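Local coordinates for acyl-CoA synthetase (AMP-forming)/AMP-acid ligase II-like protein (Dyadobacter fermentans, PDB 4GS5) that probably activates a carboxylic acid, perhaps a medium-chain fatty acid, with ATP and joins it to coenzyme A, as an AMP-forming ligase, at residues Ser199-Phe204 / Glu237-Ala242; Arg215-Ile220 / Asn233-Ile238; Met166-Leu171 / Lys191-Pro196; Leu150-Leu155 / Pro174-Tyr179; Leu73-Gly78 / Phe124-Met129. All blocks are in the same frame, centred on the assembly; numbering follows the deposited sequence.

Interaction 1: residues Ser199-Phe204 / Glu237-Ala242; sequences SELYVF and EIHGNA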
# COMPACT_ATOMS: atom_id res chain seq x y z
N SER A 199 -8.08 -3.72 12.41
CA SER A 199 -8.85 -4.33 11.34
C SER A 199 -8.23 -4.15 9.97
O SER A 199 -7.16 -3.55 9.82
CB SER A 199 -10.29 -3.81 11.33
OG SER A 199 -10.41 -2.70 10.47
N GLU A 200 -8.90 -4.71 8.97
CA GLU A 200 -8.40 -4.61 7.60
C GLU A 200 -8.79 -3.30 6.94
O GLU A 200 -8.31 -2.99 5.85
CB GLU A 200 -8.87 -5.79 6.75
CG GLU A 200 -8.10 -7.09 6.97
CD GLU A 200 -8.85 -8.08 7.83
OE1 GLU A 200 -9.94 -7.72 8.33
OE2 GLU A 200 -8.36 -9.22 8.00
N LEU A 201 -9.65 -2.51 7.59
CA LEU A 201 -10.17 -1.29 6.98
C LEU A 201 -9.14 -0.17 7.01
O LEU A 201 -8.46 0.04 8.02
CB LEU A 201 -11.46 -0.80 7.64
CG LEU A 201 -12.76 -1.58 7.49
CD1 LEU A 201 -13.86 -0.86 8.27
CD2 LEU A 201 -13.21 -1.78 6.04
N TYR A 202 -9.02 0.54 5.90
CA TYR A 202 -8.31 1.82 5.91
C TYR A 202 -9.37 2.90 6.10
O TYR A 202 -10.29 3.01 5.31
CB TYR A 202 -7.60 2.03 4.57
CG TYR A 202 -6.42 1.10 4.32
CD1 TYR A 202 -5.14 1.39 4.81
CD2 TYR A 202 -6.57 -0.05 3.56
CE1 TYR A 202 -4.05 0.55 4.54
CE2 TYR A 202 -5.50 -0.89 3.29
CZ TYR A 202 -4.25 -0.59 3.78
OH TYR A 202 -3.21 -1.44 3.51
N VAL A 203 -9.22 3.71 7.15
CA VAL A 203 -10.17 4.79 7.42
C VAL A 203 -9.68 6.09 6.79
O VAL A 203 -8.58 6.56 7.06
CB VAL A 203 -10.38 4.97 8.93
CG1 VAL A 203 -11.38 6.09 9.22
CG2 VAL A 203 -10.85 3.64 9.57
N PHE A 204 -10.51 6.67 5.92
CA PHE A 204 -10.16 7.90 5.21
C PHE A 204 -9.84 9.07 6.14
O PHE A 204 -10.58 9.36 7.08
CB PHE A 204 -11.31 8.31 4.26
CG PHE A 204 -11.44 7.42 3.05
CD1 PHE A 204 -10.46 7.41 2.06
CD2 PHE A 204 -12.54 6.57 2.93
CE1 PHE A 204 -10.57 6.58 0.95
CE2 PHE A 204 -12.67 5.72 1.82
CZ PHE A 204 -11.69 5.73 0.82
N GLU A 237 -14.00 -2.17 -1.41
CA GLU A 237 -15.37 -2.03 -0.96
C GLU A 237 -15.39 -0.94 0.08
O GLU A 237 -14.70 -1.04 1.09
CB GLU A 237 -15.87 -3.34 -0.37
CG GLU A 237 -16.32 -4.34 -1.41
CD GLU A 237 -17.73 -4.06 -1.92
OE1 GLU A 237 -18.39 -3.12 -1.41
OE2 GLU A 237 -18.19 -4.79 -2.83
N ILE A 238 -16.15 0.12 -0.18
CA ILE A 238 -16.29 1.20 0.79
C ILE A 238 -17.32 0.85 1.88
O ILE A 238 -18.36 0.26 1.59
CB ILE A 238 -16.59 2.55 0.08
CG1 ILE A 238 -15.36 3.00 -0.71
CG2 ILE A 238 -16.98 3.63 1.09
CD1 ILE A 238 -15.56 4.21 -1.56
N HIS A 239 -17.00 1.19 3.12
CA HIS A 239 -17.92 0.99 4.25
C HIS A 239 -17.94 2.26 5.10
O HIS A 239 -17.03 2.49 5.92
CB HIS A 239 -17.44 -0.16 5.13
CG HIS A 239 -17.39 -1.48 4.44
ND1 HIS A 239 -16.22 -2.02 3.93
CD2 HIS A 239 -18.36 -2.39 4.17
CE1 HIS A 239 -16.48 -3.19 3.38
NE2 HIS A 239 -17.77 -3.43 3.51
N GLY A 240 -18.93 3.11 4.90
CA GLY A 240 -18.92 4.40 5.56
C GLY A 240 -17.63 5.12 5.18
O GLY A 240 -17.19 5.05 4.03
N ASN A 241 -16.99 5.78 6.14
CA ASN A 241 -15.78 6.55 5.84
C ASN A 241 -14.47 5.74 5.85
O ASN A 241 -13.45 6.21 6.35
CB ASN A 241 -15.65 7.73 6.80
CG ASN A 241 -15.18 7.30 8.18
OD1 ASN A 241 -15.46 6.18 8.63
ND2 ASN A 241 -14.46 8.19 8.86
N ALA A 242 -14.50 4.54 5.29
CA ALA A 242 -13.36 3.63 5.30
C ALA A 242 -13.50 2.66 4.14
O ALA A 242 -14.57 2.55 3.54
CB ALA A 242 -13.30 2.85 6.64
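A tight beta hairpin turn presents its far end to a neighbouring strand. Strand 230-238 reverses through Gly240 and Asn241 and leaves as strand 242-248. His239 N donates to Ala242 O at 2.8 Å, which closes the turn. Gly240 has phi 57° and psi -139°, so the turn comes near type II'. Strand 202-204 runs antiparallel to the outgoing arm. Val203 and Ala242 form a non-hydrogen-bonded pair, with both side chains on the same face. The pair is close: Val203 CA lies 4.0 Å from Ala242 CA. One backbone bond ties the turn to the strand, from Phe204 N to Asn241 O at 3.0 Å. It is bent to 144° at the hydrogen, and the donor sits above the carbonyl plane.

Side-chain contacts flank this bond. Val203 spreads its two methyls over different partners. Val203 CG1, anti to the backbone N, lies 3.7 Å from Asn241 ND2. CG2 rests against Ala242 CB. Leu201 also forks: CD1 reaches Ala242 CB, while CD2 touches His239 ND1 at 3.7 Å. The leucine and histidine side chains cross at about a right angle. Phe204 lays CD2 3.6 Å from Asn241 O. Its ring also stacks on Tyr210 and meets Phe243. Tyr202 leads away from the turn, and its ring meets Tyr179 and Phe243. The two-residue hairpin is the last of an antiparallel meander, and strand 202-204 joins its outgoing strand and continues the antiparallel pairing.

Interaction 2: residues Arg215-Ile220 / Asn233-Ile238; sequences RGCLHI and NDLVEI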
# COMPACT_ATOMS: atom_id res chain seq x y z
N ARG A 215 -15.76 0.33 -12.32
CA ARG A 215 -15.10 -0.96 -12.11
C ARG A 215 -15.14 -1.37 -10.64
O ARG A 215 -14.87 -2.52 -10.29
CB ARG A 215 -13.65 -0.91 -12.58
CG ARG A 215 -13.45 -0.53 -14.05
CD ARG A 215 -11.98 -0.27 -14.34
NE ARG A 215 -11.43 0.78 -13.48
CZ ARG A 215 -10.13 0.95 -13.25
NH1 ARG A 215 -9.72 1.94 -12.46
NH2 ARG A 215 -9.25 0.14 -13.81
N GLY A 216 -15.47 -0.41 -9.79
CA GLY A 216 -15.38 -0.59 -8.36
C GLY A 216 -14.02 -0.22 -7.80
O GLY A 216 -13.67 -0.62 -6.69
N CYS A 217 -13.24 0.55 -8.56
CA CYS A 217 -11.89 0.96 -8.14
C CYS A 217 -11.89 2.34 -7.47
O CYS A 217 -12.54 3.28 -7.93
CB CYS A 217 -10.94 1.00 -9.33
SG CYS A 217 -10.48 -0.60 -10.03
N LEU A 218 -11.10 2.47 -6.41
CA LEU A 218 -11.08 3.67 -5.59
C LEU A 218 -10.58 4.89 -6.35
O LEU A 218 -9.54 4.84 -7.03
CB LEU A 218 -10.20 3.45 -4.37
CG LEU A 218 -10.08 4.58 -3.34
CD1 LEU A 218 -11.44 4.89 -2.70
CD2 LEU A 218 -9.07 4.20 -2.26
N HIS A 219 -11.31 5.99 -6.24
CA HIS A 219 -10.72 7.28 -6.58
C HIS A 219 -10.79 8.24 -5.40
O HIS A 219 -11.71 8.17 -4.57
CB HIS A 219 -11.37 7.88 -7.82
CG HIS A 219 -12.83 8.15 -7.67
ND1 HIS A 219 -13.32 9.15 -6.86
CD2 HIS A 219 -13.91 7.54 -8.22
CE1 HIS A 219 -14.64 9.14 -6.92
NE2 HIS A 219 -15.02 8.18 -7.74
N ILE A 220 -9.81 9.13 -5.30
CA ILE A 220 -9.78 10.10 -4.21
C ILE A 220 -9.43 11.49 -4.71
O ILE A 220 -8.81 11.65 -5.78
CB ILE A 220 -8.81 9.68 -3.06
CG1 ILE A 220 -7.37 9.59 -3.55
CG2 ILE A 220 -9.24 8.34 -2.40
CD1 ILE A 220 -7.04 8.30 -4.30
N ASN A 233 -6.20 1.89 -9.49
CA ASN A 233 -6.66 0.63 -10.06
C ASN A 233 -6.86 -0.38 -8.92
O ASN A 233 -6.81 -1.60 -9.14
CB ASN A 233 -5.68 0.09 -11.12
CG ASN A 233 -5.55 1.02 -12.33
OD1 ASN A 233 -6.55 1.45 -12.90
ND2 ASN A 233 -4.31 1.32 -12.73
N ASP A 234 -7.08 0.13 -7.71
CA ASP A 234 -7.40 -0.73 -6.57
C ASP A 234 -8.90 -1.00 -6.45
O ASP A 234 -9.68 -0.09 -6.13
CB ASP A 234 -6.91 -0.12 -5.25
CG ASP A 234 -5.39 -0.08 -5.15
OD1 ASP A 234 -4.72 -0.96 -5.71
OD2 ASP A 234 -4.87 0.85 -4.51
N LEU A 235 -9.30 -2.24 -6.68
CA LEU A 235 -10.65 -2.71 -6.37
C LEU A 235 -10.88 -2.66 -4.85
O LEU A 235 -10.13 -3.26 -4.07
CB LEU A 235 -10.80 -4.15 -6.85
CG LEU A 235 -12.13 -4.70 -7.31
CD1 LEU A 235 -12.60 -3.97 -8.57
CD2 LEU A 235 -11.99 -6.20 -7.57
N VAL A 236 -11.95 -1.98 -4.42
CA VAL A 236 -12.21 -1.80 -3.00
C VAL A 236 -13.69 -1.98 -2.68
O VAL A 236 -14.54 -1.92 -3.56
CB VAL A 236 -11.76 -0.40 -2.49
CG1 VAL A 236 -10.26 -0.15 -2.82
CG2 VAL A 236 -12.62 0.72 -3.09
N GLU A 237 -14.00 -2.17 -1.41
CA GLU A 237 -15.37 -2.03 -0.96
C GLU A 237 -15.39 -0.94 0.08
O GLU A 237 -14.70 -1.04 1.09
CB GLU A 237 -15.87 -3.34 -0.37
CG GLU A 237 -16.32 -4.34 -1.41
CD GLU A 237 -17.73 -4.06 -1.92
OE1 GLU A 237 -18.39 -3.12 -1.41
OE2 GLU A 237 -18.19 -4.79 -2.83
N ILE A 238 -16.15 0.12 -0.18
CA ILE A 238 -16.29 1.20 0.79
C ILE A 238 -17.32 0.85 1.88
O ILE A 238 -18.36 0.26 1.59
CB ILE A 238 -16.59 2.55 0.08
CG1 ILE A 238 -15.36 3.00 -0.71
CG2 ILE A 238 -16.98 3.63 1.09
CD1 ILE A 238 -15.56 4.21 -1.56
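Asn233 OD1 is gripped twice, by both terminal nitrogens of Arg215. Arg215 NH2 donates to Asn233 OD1 at 3.1 Å and NH1 at 3.2 Å, an end-on hold on a single oxygen. OD1 lies in the guanidinium plane, but the amide plane stands at 90° to it. NH1 falls on a lone pair of OD1, and NH2 comes from above the amide plane. The arginine chain is bent at chi3 (-58°), which brings its head back over the strand. Cys217 SG then sits over the centre of one guanidinium face, 3.5 Å above it. Asp213 fixes the inner nitrogen NE through a salt bridge and probably balances the charge.

Two backbone bonds flank the non-hydrogen-bonded pair Cys217-Leu235. Val236 N reaches Gly216 O at 3.2 Å, almost straight at 172°. Leu218 N reaches Asp234 O at 2.9 Å. Beside them Leu218 CB packs on Val236 CG2 at 3.9 Å. Leu235 CD1 lies close to Arg215 O, 3.2 Å away.

This is one end of the hairpin of strands 217-221 and 230-238, strongly twisted here. Strand 242-248 lies on the other side of 230-238 and brings Phe243 against Leu218 and Val236. Strand 209-212 adds Val212, and Asp234 reaches out to Tyr179.

Interaction 3: residues Met166-Leu171 / Lys191-Pro196; sequences MQISDL and KALNGP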
# COMPACT_ATOMS: atom_id res chain seq x y z
N MSE A 166 1.70 -10.11 13.78
CA MSE A 166 1.52 -10.79 15.07
C MSE A 166 2.29 -10.11 16.22
O MSE A 166 1.77 -10.02 17.34
CB MSE A 166 1.92 -12.27 14.99
CG MSE A 166 0.97 -13.12 14.16
SE MSE A 166 -0.74 -13.44 15.04
CE MSE A 166 -1.92 -13.37 13.49
N GLN A 167 3.51 -9.66 15.94
CA GLN A 167 4.30 -8.89 16.91
C GLN A 167 3.68 -7.54 17.29
O GLN A 167 3.70 -7.14 18.46
CB GLN A 167 5.71 -8.63 16.37
CG GLN A 167 6.68 -9.79 16.54
CD GLN A 167 8.05 -9.49 15.94
OE1 GLN A 167 8.19 -9.35 14.73
NE2 GLN A 167 9.06 -9.40 16.79
N ILE A 168 3.16 -6.84 16.29
CA ILE A 168 2.53 -5.55 16.51
C ILE A 168 1.28 -5.70 17.36
O ILE A 168 1.02 -4.86 18.22
CB ILE A 168 2.22 -4.85 15.19
CG1 ILE A 168 3.52 -4.36 14.54
CG2 ILE A 168 1.26 -3.68 15.42
CD1 ILE A 168 3.38 -3.97 13.09
N SER A 169 0.52 -6.78 17.14
CA SER A 169 -0.69 -7.05 17.90
C SER A 169 -0.43 -7.13 19.39
O SER A 169 -1.32 -6.88 20.19
CB SER A 169 -1.34 -8.37 17.47
OG SER A 169 -1.92 -8.26 16.19
N ASP A 170 0.78 -7.50 19.76
CA ASP A 170 1.10 -7.64 21.17
C ASP A 170 1.78 -6.43 21.83
O ASP A 170 2.12 -6.48 23.01
CB ASP A 170 1.92 -8.90 21.42
CG ASP A 170 1.15 -9.91 22.22
OD1 ASP A 170 1.25 -9.89 23.47
OD2 ASP A 170 0.41 -10.71 21.60
N LEU A 171 1.95 -5.35 21.07
CA LEU A 171 2.56 -4.13 21.59
C LEU A 171 1.52 -3.24 22.26
O LEU A 171 0.49 -2.95 21.67
CB LEU A 171 3.26 -3.34 20.48
CG LEU A 171 4.44 -4.01 19.77
CD1 LEU A 171 4.96 -3.11 18.64
CD2 LEU A 171 5.54 -4.31 20.77
N LYS A 191 -4.87 2.46 8.47
CA LYS A 191 -5.31 1.19 9.06
C LYS A 191 -4.81 1.05 10.50
O LYS A 191 -3.64 1.32 10.78
CB LYS A 191 -4.73 0.03 8.24
CG LYS A 191 -5.07 -1.37 8.81
CD LYS A 191 -4.41 -2.48 8.00
CE LYS A 191 -5.09 -2.69 6.66
NZ LYS A 191 -4.40 -3.74 5.85
N ALA A 192 -5.66 0.63 11.42
CA ALA A 192 -5.18 0.37 12.78
C ALA A 192 -4.65 -1.05 12.86
O ALA A 192 -5.37 -2.00 12.54
CB ALA A 192 -6.34 0.58 13.82
N LEU A 193 -3.40 -1.22 13.28
CA LEU A 193 -2.81 -2.57 13.29
C LEU A 193 -2.85 -3.26 14.65
O LEU A 193 -2.48 -4.43 14.78
CB LEU A 193 -1.36 -2.55 12.77
CG LEU A 193 -1.14 -2.09 11.33
CD1 LEU A 193 0.38 -1.98 11.04
CD2 LEU A 193 -1.82 -3.03 10.32
N ASN A 194 -3.27 -2.55 15.69
CA ASN A 194 -3.46 -3.20 17.00
C ASN A 194 -4.48 -2.43 17.83
O ASN A 194 -5.06 -1.47 17.35
CB ASN A 194 -2.12 -3.37 17.76
CG ASN A 194 -1.41 -2.04 18.00
OD1 ASN A 194 -1.99 -0.97 17.84
ND2 ASN A 194 -0.14 -2.11 18.41
N GLY A 195 -4.71 -2.88 19.06
CA GLY A 195 -5.74 -2.29 19.89
C GLY A 195 -7.09 -2.89 19.52
O GLY A 195 -7.21 -3.65 18.55
N PRO A 196 -8.14 -2.53 20.28
CA PRO A 196 -9.42 -3.21 20.03
C PRO A 196 -10.04 -2.80 18.69
O PRO A 196 -10.92 -3.50 18.22
CB PRO A 196 -10.29 -2.76 21.21
CG PRO A 196 -9.73 -1.45 21.63
CD PRO A 196 -8.23 -1.54 21.37
O HOH W 1 -4.16 -6.78 15.63
O HOH W 2 -3.81 -5.57 19.66
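This is a helix-end contact held by one asparagine and two bridging waters. The end of helix 162-169 meets the loop that follows strand 187-192. Asn194 does most of the work. Its CG sits between the backbone N and the carbonyl carbon (chi1 59°), the crowded position, and from there the amide reaches the helix end. Asn194 ND2 donates to Ile168 O at 3.0 Å, nearly straight at 163°. The oxygen lies close to the amide plane, while ND2 stands above the carbonyl plane of Ile168. Ile168 O also accepts from Leu171 N at 3.0 Å, so two donors hold this carbonyl where the helix stops. ND2 has a further acceptor in Met173 O, and OD1 takes the N-H of Val175. The buried amide therefore links the helix end to the start of strand 175-180.

These elements belong to a beta-alpha-beta unit, strand 153-155, helix 162-169 and strand 175-180. The loop with Asn194 comes from the antiparallel strand next to it. Ile168 points from the helix towards the strands. Ile168 CG2, anti to the backbone N, touches Leu193 CB at 3.9 Å and the ND2 of Asn194 at 3.7 Å. The Ile168 and Asn194 side chains cross at about a right angle. Leu155 and Val175 also touch Ile168.

Two waters bridge the polar side. One molecule joins Ser169 OG at 2.7 Å to Leu193 O. A second donates to Ser169 O and accepts from Gly195 N at 2.9 Å. Ser169 OG is also hydrogen-bonded to Ala165 O, one turn back along the helix.

Interaction 4: residues Leu150-Leu155 / Pro174-Tyr179; sequences LGKVLL and PVYQSY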
# COMPACT_ATOMS: atom_id res chain seq x y z
N LEU A 150 8.96 4.67 21.28
CA LEU A 150 8.52 5.30 20.03
C LEU A 150 7.22 6.09 20.22
O LEU A 150 6.92 6.98 19.41
CB LEU A 150 8.35 4.27 18.92
CG LEU A 150 9.62 3.52 18.47
CD1 LEU A 150 9.26 2.40 17.49
CD2 LEU A 150 10.63 4.47 17.85
N GLY A 151 6.46 5.78 21.27
CA GLY A 151 5.20 6.47 21.54
C GLY A 151 4.03 5.98 20.69
O GLY A 151 3.10 5.30 21.17
N LYS A 152 4.05 6.34 19.41
CA LYS A 152 3.02 5.86 18.49
C LYS A 152 3.62 5.81 17.09
O LYS A 152 4.35 6.72 16.69
CB LYS A 152 1.75 6.72 18.61
CG LYS A 152 1.30 7.50 17.42
CD LYS A 152 -0.17 7.99 17.54
CE LYS A 152 -0.61 8.30 18.95
NZ LYS A 152 -1.90 9.08 18.94
N VAL A 153 3.37 4.72 16.37
CA VAL A 153 4.10 4.45 15.14
C VAL A 153 3.20 4.47 13.91
O VAL A 153 2.14 3.82 13.87
CB VAL A 153 4.77 3.06 15.20
CG1 VAL A 153 5.48 2.75 13.88
CG2 VAL A 153 5.74 2.99 16.36
N LEU A 154 3.60 5.25 12.91
CA LEU A 154 2.95 5.19 11.61
C LEU A 154 3.87 4.47 10.62
O LEU A 154 5.00 4.90 10.38
CB LEU A 154 2.62 6.60 11.11
CG LEU A 154 2.01 6.62 9.71
CD1 LEU A 154 0.65 5.96 9.72
CD2 LEU A 154 1.90 8.04 9.20
N LEU A 155 3.38 3.35 10.08
CA LEU A 155 4.15 2.59 9.11
C LEU A 155 3.77 2.96 7.68
O LEU A 155 2.59 3.12 7.38
CB LEU A 155 3.93 1.08 9.33
CG LEU A 155 4.43 0.52 10.67
CD1 LEU A 155 4.11 -0.97 10.80
CD2 LEU A 155 5.94 0.75 10.82
N PRO A 174 0.04 2.32 20.17
CA PRO A 174 -0.73 2.49 18.93
C PRO A 174 0.15 2.40 17.69
O PRO A 174 1.09 3.18 17.57
CB PRO A 174 -1.31 3.91 19.05
CG PRO A 174 -1.12 4.31 20.45
CD PRO A 174 0.01 3.52 21.02
N VAL A 175 -0.17 1.48 16.78
CA VAL A 175 0.54 1.34 15.51
C VAL A 175 -0.47 1.38 14.35
O VAL A 175 -1.51 0.70 14.39
CB VAL A 175 1.34 0.02 15.46
CG1 VAL A 175 2.07 -0.10 14.16
CG2 VAL A 175 2.33 -0.06 16.63
N TYR A 176 -0.16 2.18 13.33
CA TYR A 176 -1.04 2.38 12.19
C TYR A 176 -0.24 2.14 10.94
O TYR A 176 0.99 2.17 10.98
CB TYR A 176 -1.56 3.82 12.16
CG TYR A 176 -2.33 4.21 13.38
CD1 TYR A 176 -3.70 4.00 13.46
CD2 TYR A 176 -1.68 4.78 14.47
CE1 TYR A 176 -4.41 4.36 14.60
CE2 TYR A 176 -2.38 5.14 15.60
CZ TYR A 176 -3.74 4.93 15.66
OH TYR A 176 -4.41 5.30 16.80
N GLN A 177 -0.94 1.88 9.83
CA GLN A 177 -0.28 1.79 8.53
C GLN A 177 -1.00 2.69 7.53
O GLN A 177 -2.23 2.73 7.51
CB GLN A 177 -0.19 0.34 8.01
CG GLN A 177 0.65 0.23 6.71
CD GLN A 177 1.21 -1.16 6.46
OE1 GLN A 177 0.62 -2.15 6.85
NE2 GLN A 177 2.38 -1.22 5.83
N SER A 178 -0.23 3.41 6.72
CA SER A 178 -0.77 4.36 5.74
C SER A 178 -1.24 3.68 4.47
O SER A 178 -0.68 2.66 4.05
CB SER A 178 0.32 5.35 5.32
OG SER A 178 0.75 6.12 6.43
N TYR A 179 -2.26 4.25 3.84
CA TYR A 179 -2.53 3.99 2.43
C TYR A 179 -2.38 5.33 1.72
O TYR A 179 -2.98 6.32 2.13
CB TYR A 179 -3.95 3.46 2.24
CG TYR A 179 -4.37 3.35 0.77
CD1 TYR A 179 -4.13 2.19 0.05
CD2 TYR A 179 -5.04 4.40 0.14
CE1 TYR A 179 -4.53 2.08 -1.29
CE2 TYR A 179 -5.45 4.30 -1.19
CZ TYR A 179 -5.19 3.14 -1.89
OH TYR A 179 -5.60 3.04 -3.21
O HOH W 3 -4.02 8.06 17.45
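Val153 O lies at the edge of the Tyr176 ring, near its plane, 4.0 Å from CD2. Lys152 CD approaches Tyr176 CE2 obliquely at 4.1 Å, and Leu73 from the loop after helix 59-72 touches the same tyrosine. The other flat group is the amide of Gln177. It is turned to the loop after strand 153-155, where OE1 takes Val160 N and NE2 gives to Gly156 O and Ala158 O.

Between the strands the pairing is regular and parallel. Tyr176 uses both backbone groups: its N donates to Val153 O at 2.9 Å, and its O accepts from Leu155 N at 2.8 Å. Val153 N to Pro174 O and Ser178 N to Leu155 O extend the set, all close to straight. Leu154 is on the same side of the sheet as Tyr176. Leu154 CD1 packs on Tyr176 CB, crossing at about a right angle, and comes 3.3 Å from Ser178 OG. On the opposite side of the sheet Leu155 CD1 meets Val175 CG1 at 4.0 Å.

Strand 175-180 runs on into the Y-G-x-T-E motif of the adenylate-forming enzymes, which starts at Tyr179. A water bridges Lys152 NZ at 2.8 Å and Tyr176 OH at 2.9 Å. NZ also donates to Leu73 O. Both oxygens that NZ meets here are neutral, and its charge may polarise the bridging water.

Interaction 5: residues Leu73-Gly78 / Phe124-Met129; sequences LSLGPG and FDFVAM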
# COMPACT_ATOMS: atom_id res chain seq x y z
N LEU A 73 -4.13 11.83 14.08
CA LEU A 73 -3.36 11.14 15.12
C LEU A 73 -3.20 11.97 16.40
O LEU A 73 -2.49 11.56 17.32
CB LEU A 73 -1.99 10.68 14.58
CG LEU A 73 -2.06 9.71 13.39
CD1 LEU A 73 -0.68 9.44 12.80
CD2 LEU A 73 -2.75 8.40 13.78
N SER A 74 -3.88 13.11 16.46
CA SER A 74 -3.84 13.99 17.64
C SER A 74 -2.41 14.32 18.06
O SER A 74 -2.03 14.16 19.22
CB SER A 74 -4.60 13.39 18.82
OG SER A 74 -5.95 13.19 18.47
N LEU A 75 -1.64 14.82 17.11
CA LEU A 75 -0.25 15.18 17.36
C LEU A 75 -0.12 16.70 17.38
O LEU A 75 0.20 17.32 16.36
CB LEU A 75 0.65 14.56 16.29
CG LEU A 75 0.48 13.04 16.15
CD1 LEU A 75 1.15 12.54 14.86
CD2 LEU A 75 1.02 12.31 17.37
N GLY A 76 -0.36 17.30 18.55
CA GLY A 76 -0.36 18.75 18.66
C GLY A 76 1.01 19.33 18.97
O GLY A 76 2.03 18.63 18.85
N PRO A 77 1.05 20.61 19.37
CA PRO A 77 2.33 21.26 19.69
C PRO A 77 3.08 20.55 20.81
O PRO A 77 2.49 20.15 21.82
CB PRO A 77 1.90 22.67 20.14
CG PRO A 77 0.59 22.89 19.48
CD PRO A 77 -0.09 21.53 19.52
N GLY A 78 4.40 20.42 20.65
CA GLY A 78 5.22 19.80 21.67
C GLY A 78 5.49 18.34 21.36
O GLY A 78 6.33 17.70 22.00
N PHE A 124 9.99 9.33 22.51
CA PHE A 124 9.24 10.08 21.51
C PHE A 124 7.74 9.93 21.66
O PHE A 124 7.26 9.05 22.38
CB PHE A 124 9.69 9.65 20.11
CG PHE A 124 11.16 9.78 19.92
CD1 PHE A 124 11.73 11.02 19.72
CD2 PHE A 124 11.99 8.67 19.99
CE1 PHE A 124 13.11 11.16 19.57
CE2 PHE A 124 13.37 8.80 19.84
CZ PHE A 124 13.92 10.05 19.63
N ASP A 125 7.01 10.81 20.97
CA ASP A 125 5.55 10.78 20.96
C ASP A 125 5.06 10.26 19.63
O ASP A 125 3.89 9.91 19.49
CB ASP A 125 4.98 12.17 21.20
CG ASP A 125 5.39 12.74 22.55
OD1 ASP A 125 5.31 12.02 23.56
OD2 ASP A 125 5.83 13.91 22.60
N PHE A 126 5.94 10.26 18.64
CA PHE A 126 5.55 9.89 17.30
C PHE A 126 6.76 9.56 16.43
O PHE A 126 7.79 10.23 16.49
CB PHE A 126 4.74 11.00 16.64
CG PHE A 126 4.31 10.66 15.25
CD1 PHE A 126 3.45 9.61 15.03
CD2 PHE A 126 4.78 11.38 14.16
CE1 PHE A 126 3.05 9.27 13.74
CE2 PHE A 126 4.38 11.06 12.87
CZ PHE A 126 3.52 10.00 12.67
N VAL A 127 6.62 8.52 15.63
CA VAL A 127 7.64 8.22 14.63
C VAL A 127 6.99 7.61 13.41
O VAL A 127 6.06 6.80 13.54
CB VAL A 127 8.70 7.25 15.17
CG1 VAL A 127 8.05 5.96 15.62
CG2 VAL A 127 9.78 6.99 14.10
N ALA A 128 7.46 8.00 12.22
CA ALA A 128 7.01 7.33 11.00
C ALA A 128 8.17 6.49 10.49
O ALA A 128 9.31 6.94 10.50
CB ALA A 128 6.56 8.33 9.95
N MSE A 129 7.89 5.27 10.06
CA MSE A 129 8.96 4.41 9.61
C MSE A 129 8.44 3.35 8.66
O MSE A 129 7.23 3.26 8.44
CB MSE A 129 9.70 3.79 10.80
CG MSE A 129 8.89 2.82 11.64
SE MSE A 129 9.93 2.16 13.20
CE MSE A 129 10.39 3.85 14.01
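Helix 59-72 ends in a Schellman motif, and the loop behind it packs on Asp125 and Phe126, near strand 126-129, in the alpha/beta part of the fold. Ser74, with positive phi, is the C-prime residue. Leu73 and Leu75, on either side of Ser74 in sequence, both point to the same ring.

The tight part is Phe126. Its CG is anti to the backbone N (chi1 -180°), which stands the ring up towards the loop. Leu75 CD1 lies over one face of the Phe126 ring, 3.7 Å from the centroid and 10° off the normal, a CH-pi contact. Leu75 CD2 meets Phe126 CB at 4.0 Å. Leu73 adds CD1 against Phe126 CE1 at 3.9 Å, crossing at about a right angle. Trp104 and Met95 also touch the ring. Trp104 NE1 donates to Leu75 O, which fixes the loop backbone beside its own side chain.

The other end is loose and more open to solvent. Gly78 O and Asp125 OD2 are 3.9 Å apart, and no hydrogen bond crosses between the two segments. Asp125 is instead engaged by Arg80 through a salt bridge at OD1. The contact is therefore apolar around Phe126, with polar groups near Gly78. The Leu75 methyl is well centred: CD1 is within 4.1 Å of all six ring carbons of Phe126, and closest to CG and CD1.

How the interactions relate
Interactions 5, 4 and 3 follow one another across the alpha/beta part, with neighbouring centres about 10 Å apart. Leu154 N and O bond to Val127 O and Met129 N between 4 and 5, and Leu193 N bonds to Val175 O between 3 and 4. Interactions 1 and 2 share strand 230-238, and Phe204 CZ packs 3.6 Å from Leu218 CD1. The two halves meet at several points, among them the probable Ser199 N to Ala192 O bond and Tyr179, whose OH lies 2.6 Å from Asp234 OD2. The Y-G-x-T-E motif starting at Tyr179 probably helps line the adenylate pocket, as in relatives. A 1,2-ethanediol, probably from crystallisation, lies about 3 Å from the Ser178 side chain.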